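Local coordinates for hepatocyte growth factor-regulated tyrosine kinase substrate (PDB 1DVP), which binds ubiquitin and phosphatidylinositol lipids, is essential for endosomal membrane invagination and multivesicular body formation, and probably sorts active tyrosine kinase receptors for degradation, at residues Ser92-Thr97 against Lys105-Val110; Lys49-Pro54 against Tyr61-Leu66. One frame throughout, in Å; residues are numbered along the deposited sequence.

Contact 1. Residues Ser92-Thr97 against Lys105-Val110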
loop_
_atom_site.group_PDB
_atom_site.type_symbol
_atom_site.label_atom_id
_atom_site.label_comp_id
_atom_site.label_asym_id
_atom_site.label_seq_id
_atom_site.Cartn_x
_atom_site.Cartn_y
_atom_site.Cartn_z
ATOM N N SER A 92 -17.770 32.138 -25.076
ATOM C CA SER A 92 -18.915 33.007 -24.858
ATOM C C SER A 92 -19.552 32.714 -23.528
ATOM O O SER A 92 -20.041 33.616 -22.858
ATOM C CB SER A 92 -19.954 32.868 -25.972
ATOM O OG SER A 92 -19.888 31.604 -26.608
ATOM N N PHE A 93 -19.523 31.445 -23.140
ATOM C CA PHE A 93 -20.097 31.020 -21.880
ATOM C C PHE A 93 -19.460 31.758 -20.712
ATOM O O PHE A 93 -20.152 32.377 -19.911
ATOM C CB PHE A 93 -19.905 29.507 -21.709
ATOM C CG PHE A 93 -20.312 28.988 -20.352
ATOM C CD1 PHE A 93 -21.656 28.761 -20.041
ATOM C CD2 PHE A 93 -19.351 28.730 -19.379
ATOM C CE1 PHE A 93 -22.031 28.284 -18.786
ATOM C CE2 PHE A 93 -19.722 28.256 -18.121
ATOM C CZ PHE A 93 -21.063 28.034 -17.831
ATOM N N LEU A 94 -18.139 31.691 -20.610
ATOM C CA LEU A 94 -17.460 32.323 -19.496
ATOM C C LEU A 94 -17.556 33.842 -19.564
ATOM O O LEU A 94 -17.503 34.527 -18.548
ATOM C CB LEU A 94 -15.992 31.902 -19.464
ATOM C CG LEU A 94 -15.086 32.481 -20.554
ATOM C CD1 LEU A 94 -14.536 33.848 -20.131
ATOM C CD2 LEU A 94 -13.947 31.519 -20.795
ATOM N N GLU A 95 -17.712 34.365 -20.767
ATOM C CA GLU A 95 -17.779 35.798 -20.941
ATOM C C GLU A 95 -19.129 36.404 -20.571
ATOM O O GLU A 95 -19.204 37.577 -20.219
ATOM C CB GLU A 95 -17.421 36.135 -22.379
ATOM C CG GLU A 95 -16.512 37.330 -22.488
ATOM C CD GLU A 95 -15.584 37.213 -23.662
ATOM O OE1 GLU A 95 -14.614 36.416 -23.581
ATOM O OE2 GLU A 95 -15.835 37.910 -24.668
ATOM N N SER A 96 -20.191 35.606 -20.632
ATOM C CA SER A 96 -21.509 36.116 -20.316
ATOM C C SER A 96 -22.182 35.569 -19.059
ATOM O O SER A 96 -23.295 35.963 -18.760
ATOM C CB SER A 96 -22.449 35.926 -21.517
ATOM O OG SER A 96 -22.781 34.565 -21.714
ATOM N N THR A 97 -21.528 34.677 -18.317
ATOM C CA THR A 97 -22.152 34.136 -17.108
ATOM C C THR A 97 -22.188 35.161 -15.978
ATOM O O THR A 97 -21.201 35.855 -15.715
ATOM C CB THR A 97 -21.408 32.873 -16.573
ATOM O OG1 THR A 97 -22.136 32.316 -15.469
ATOM C CG2 THR A 97 -20.018 33.241 -16.101
ATOM N N LYS A 105 -13.600 29.316 -13.062
ATOM C CA LYS A 105 -13.391 27.885 -13.216
ATOM C C LYS A 105 -13.209 27.528 -14.680
ATOM O O LYS A 105 -12.386 26.680 -15.020
ATOM C CB LYS A 105 -14.566 27.100 -12.603
ATOM C CG LYS A 105 -14.418 25.574 -12.683
ATOM C CD LYS A 105 -13.193 25.053 -11.918
ATOM C CE LYS A 105 -13.000 23.545 -12.184
ATOM N NZ LYS A 105 -11.923 22.953 -11.338
ATOM N N MET A 106 -13.960 28.187 -15.553
ATOM C CA MET A 106 -13.852 27.900 -16.982
ATOM C C MET A 106 -12.502 28.363 -17.533
ATOM O O MET A 106 -11.903 27.694 -18.388
ATOM C CB MET A 106 -14.987 28.572 -17.748
ATOM C CG MET A 106 -15.115 28.158 -19.210
ATOM S SD MET A 106 -15.589 26.392 -19.486
ATOM C CE MET A 106 -13.998 25.708 -19.760
ATOM N N LEU A 107 -12.031 29.508 -17.041
ATOM C CA LEU A 107 -10.762 30.075 -17.466
ATOM C C LEU A 107 -9.648 29.122 -17.071
ATOM O O LEU A 107 -8.737 28.862 -17.846
ATOM C CB LEU A 107 -10.555 31.456 -16.828
ATOM C CG LEU A 107 -10.575 32.668 -17.795
ATOM C CD1 LEU A 107 -11.200 32.313 -19.148
ATOM C CD2 LEU A 107 -11.319 33.831 -17.120
ATOM N N GLU A 108 -9.726 28.604 -15.856
ATOM C CA GLU A 108 -8.753 27.629 -15.365
ATOM C C GLU A 108 -8.741 26.351 -16.245
ATOM O O GLU A 108 -7.677 25.875 -16.624
ATOM C CB GLU A 108 -9.101 27.266 -13.908
ATOM C CG GLU A 108 -8.386 26.035 -13.308
ATOM C CD GLU A 108 -9.203 25.420 -12.146
ATOM O OE1 GLU A 108 -9.591 24.236 -12.236
ATOM O OE2 GLU A 108 -9.480 26.136 -11.151
ATOM N N LEU A 109 -9.918 25.825 -16.583
ATOM C CA LEU A 109 -10.032 24.602 -17.384
ATOM C C LEU A 109 -9.449 24.810 -18.776
ATOM O O LEU A 109 -8.702 23.978 -19.276
ATOM C CB LEU A 109 -11.500 24.133 -17.479
ATOM C CG LEU A 109 -12.166 23.699 -16.144
ATOM C CD1 LEU A 109 -13.580 23.228 -16.403
ATOM C CD2 LEU A 109 -11.390 22.583 -15.469
ATOM N N VAL A 110 -9.790 25.934 -19.395
ATOM C CA VAL A 110 -9.261 26.236 -20.725
ATOM C C VAL A 110 -7.736 26.162 -20.731
ATOM O O VAL A 110 -7.164 25.585 -21.613
ATOM C CB VAL A 110 -9.659 27.642 -21.171
ATOM C CG1 VAL A 110 -8.747 28.084 -22.371
ATOM C CG2 VAL A 110 -11.130 27.671 -21.548
#
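Leu94 meets Met106 and Leu107 through an uncommon rotamer: chi1 of 72° sets its CG between the backbone N and the carbonyl carbon, which brings both methyls to Leu107 CD1, and CD2 to Met106 CG as well. Met106 starts out toward Leu94, with CG anti to its own N (chi1 -170°), but bends at chi2 and again at chi3, and this carries the thioether end away. Its contact with Leu94 is therefore made by the base of the chain, Met106 CG lying 3.9 Å from Leu94 CB, with the two side chains crossed at about a right angle. Leu107 reaches in from the flank with a single methyl. Leu107 CD1 lies 3.8 Å from Leu94 CD1 and 3.3 Å from Leu94 CD2; the second spacing is tighter than carbons normally allow, so the exact place of this methyl is doubtful. Phe93 closes the other end of the contact, offering the edge of its ring to Met106, with CD2 4.3 Å from Met106 CG. No hydrogen bond spans the interface. Leu133 of helix 125-135 also packs on Leu94, while Trp113 lies against Met106. The axes of the segments 92-96 and 105-110 pass 9.9 Å apart, with 150° between their directions. Such a near-antiparallel helical hairpin, closed by a short turn, is a building unit of the right-handed all-helical superhelix of the VHS domain.

Contact 2. Residues Lys49-Pro54 against Tyr61-Leu66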
loop_
_atom_site.group_PDB
_atom_site.type_symbol
_atom_site.label_atom_id
_atom_site.label_comp_id
_atom_site.label_asym_id
_atom_site.label_seq_id
_atom_site.Cartn_x
_atom_site.Cartn_y
_atom_site.Cartn_z
ATOM N N LYS A 49 -26.363 21.539 -20.466
ATOM C CA LYS A 49 -27.565 22.081 -19.841
ATOM C C LYS A 49 -27.345 22.453 -18.382
ATOM O O LYS A 49 -27.872 23.464 -17.901
ATOM C CB LYS A 49 -28.698 21.090 -19.952
ATOM C CG LYS A 49 -29.055 20.821 -21.391
ATOM C CD LYS A 49 -30.195 19.853 -21.523
ATOM C CE LYS A 49 -30.513 19.607 -22.997
ATOM N NZ LYS A 49 -31.642 18.630 -23.144
ATOM N N LYS A 50 -26.556 21.643 -17.683
ATOM C CA LYS A 50 -26.266 21.899 -16.281
ATOM C C LYS A 50 -25.311 23.088 -16.167
ATOM O O LYS A 50 -25.355 23.822 -15.183
ATOM C CB LYS A 50 -25.682 20.658 -15.603
ATOM C CG LYS A 50 -26.660 19.506 -15.476
ATOM C CD LYS A 50 -27.847 19.801 -14.552
ATOM C CE LYS A 50 -28.793 18.605 -14.563
ATOM N NZ LYS A 50 -30.081 18.844 -13.836
ATOM N N MET A 51 -24.453 23.271 -17.172
ATOM C CA MET A 51 -23.549 24.416 -17.174
ATOM C C MET A 51 -24.423 25.673 -17.192
ATOM O O MET A 51 -24.117 26.668 -16.522
ATOM C CB MET A 51 -22.641 24.405 -18.407
ATOM C CG MET A 51 -21.455 23.434 -18.327
ATOM S SD MET A 51 -20.563 23.262 -19.920
ATOM C CE MET A 51 -19.924 25.030 -20.102
ATOM N N ASN A 52 -25.530 25.601 -17.935
ATOM C CA ASN A 52 -26.449 26.730 -18.045
ATOM C C ASN A 52 -27.490 26.808 -16.931
ATOM O O ASN A 52 -28.552 27.453 -17.094
ATOM C CB ASN A 52 -27.162 26.728 -19.406
ATOM C CG ASN A 52 -26.192 26.884 -20.591
ATOM O OD1 ASN A 52 -25.316 27.743 -20.594
ATOM N ND2 ASN A 52 -26.369 26.053 -21.604
ATOM N N SER A 53 -27.207 26.161 -15.800
ATOM C CA SER A 53 -28.126 26.209 -14.672
ATOM C C SER A 53 -28.048 27.618 -14.078
ATOM O O SER A 53 -26.966 28.207 -13.994
ATOM C CB SER A 53 -27.727 25.214 -13.599
ATOM O OG SER A 53 -28.668 25.239 -12.535
ATOM N N PRO A 54 -29.198 28.181 -13.687
ATOM C CA PRO A 54 -29.227 29.525 -13.104
ATOM C C PRO A 54 -28.566 29.554 -11.744
ATOM O O PRO A 54 -28.285 30.612 -11.208
ATOM C CB PRO A 54 -30.710 29.834 -13.006
ATOM C CG PRO A 54 -31.310 28.967 -14.116
ATOM C CD PRO A 54 -30.550 27.701 -14.009
ATOM N N TYR A 61 -20.450 23.224 -10.456
ATOM C CA TYR A 61 -20.295 21.802 -10.229
ATOM C C TYR A 61 -20.278 21.053 -11.571
ATOM O O TYR A 61 -19.464 20.135 -11.747
ATOM C CB TYR A 61 -21.428 21.251 -9.335
ATOM C CG TYR A 61 -21.173 21.343 -7.839
ATOM C CD1 TYR A 61 -19.890 21.164 -7.305
ATOM C CD2 TYR A 61 -22.218 21.574 -6.958
ATOM C CE1 TYR A 61 -19.659 21.223 -5.928
ATOM C CE2 TYR A 61 -22.020 21.636 -5.584
ATOM C CZ TYR A 61 -20.742 21.467 -5.064
ATOM O OH TYR A 61 -20.553 21.604 -3.691
ATOM N N SER A 62 -21.145 21.453 -12.511
ATOM C CA SER A 62 -21.191 20.789 -13.809
ATOM C C SER A 62 -19.841 20.967 -14.510
ATOM O O SER A 62 -19.452 20.116 -15.276
ATOM C CB SER A 62 -22.358 21.298 -14.703
ATOM O OG SER A 62 -22.052 22.506 -15.387
ATOM N N LEU A 63 -19.123 22.055 -14.216
ATOM C CA LEU A 63 -17.797 22.270 -14.794
ATOM C C LEU A 63 -16.817 21.248 -14.204
ATOM O O LEU A 63 -15.900 20.790 -14.884
ATOM C CB LEU A 63 -17.295 23.703 -14.525
ATOM C CG LEU A 63 -18.077 24.763 -15.309
ATOM C CD1 LEU A 63 -17.567 26.156 -15.008
ATOM C CD2 LEU A 63 -17.944 24.467 -16.813
ATOM N N LEU A 64 -17.006 20.925 -12.922
ATOM C CA LEU A 64 -16.186 19.930 -12.247
ATOM C C LEU A 64 -16.478 18.559 -12.905
ATOM O O LEU A 64 -15.561 17.774 -13.159
ATOM C CB LEU A 64 -16.548 19.895 -10.755
ATOM C CG LEU A 64 -15.768 18.867 -9.934
ATOM C CD1 LEU A 64 -14.246 19.083 -10.078
ATOM C CD2 LEU A 64 -16.188 18.952 -8.486
ATOM N N VAL A 65 -17.751 18.271 -13.189
ATOM C CA VAL A 65 -18.089 17.008 -13.832
ATOM C C VAL A 65 -17.347 16.951 -15.173
ATOM O O VAL A 65 -16.758 15.936 -15.543
ATOM C CB VAL A 65 -19.642 16.874 -14.046
ATOM C CG1 VAL A 65 -19.983 15.648 -14.936
ATOM C CG2 VAL A 65 -20.321 16.752 -12.688
ATOM N N LEU A 66 -17.375 18.062 -15.895
ATOM C CA LEU A 66 -16.707 18.157 -17.187
ATOM C C LEU A 66 -15.195 17.928 -17.079
ATOM O O LEU A 66 -14.617 17.207 -17.868
ATOM C CB LEU A 66 -16.980 19.541 -17.790
ATOM C CG LEU A 66 -17.132 19.650 -19.323
ATOM C CD1 LEU A 66 -16.834 21.119 -19.694
ATOM C CD2 LEU A 66 -16.220 18.672 -20.099
#
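Met51 and Ser62 bring two consecutive helices of the VHS superhelix together where helix 40-51 ends and the chain turns into helix 56-72. The apolar share belongs mainly to Met51. Its chain runs out extended from a CG anti to the carbonyl carbon (chi1 -78°) and turns only at chi3, which lays the terminal methyl beside Leu63: Met51 CE is 3.9 Å from Leu63 CD2, and the two side chains cross at roughly a right angle. The sulfur faces Leu66 more loosely, Met51 SD standing 4.3 Å from Leu66 CD1. Phe90 and Phe93 of helix 84-96 also pack on Met51. Lys50 contributes just the root of its chain, CB lying 3.5 Å from Ser62 CB, before a bend at chi2 leads the ammonium group off to a salt bridge with Glu11.

Polar contacts do not bind the two segments to each other, but just outside 61-66 Ser59 OG bridges the two helices by donating to the Met51 carbonyl. The buried hydroxyl of Ser62 is hydrogen-bonded to Ser59 O. Against the opposing backbone, Ser62 OG merely packs: it sits 3.1 Å from Met51 N at an angle too poor for a hydrogen bond, and 3.0 Å from Met51 CA.

Overall arrangement
Contacts 1 and 2 each join helices that follow one another in the VHS superhelix. Contact 2 comes first along the chain, joining helix 40-51 to helix 56-72, and closes before contact 1 joins helix 84-96 to helix 100-116; all four segments belong to the VHS domain. Their centres are 11 Å apart and they touch directly. Phe93 CE1 packs 3.5 Å from Met51 O, and between helices 100-116 and 56-72 Leu109 CD1 approaches Leu63 O to 3.7 Å. The two helix pairs thus share a continuous interior. Neither contact is near the two zinc sites of the FYVE domain, so they concern the build of the VHS domain itself.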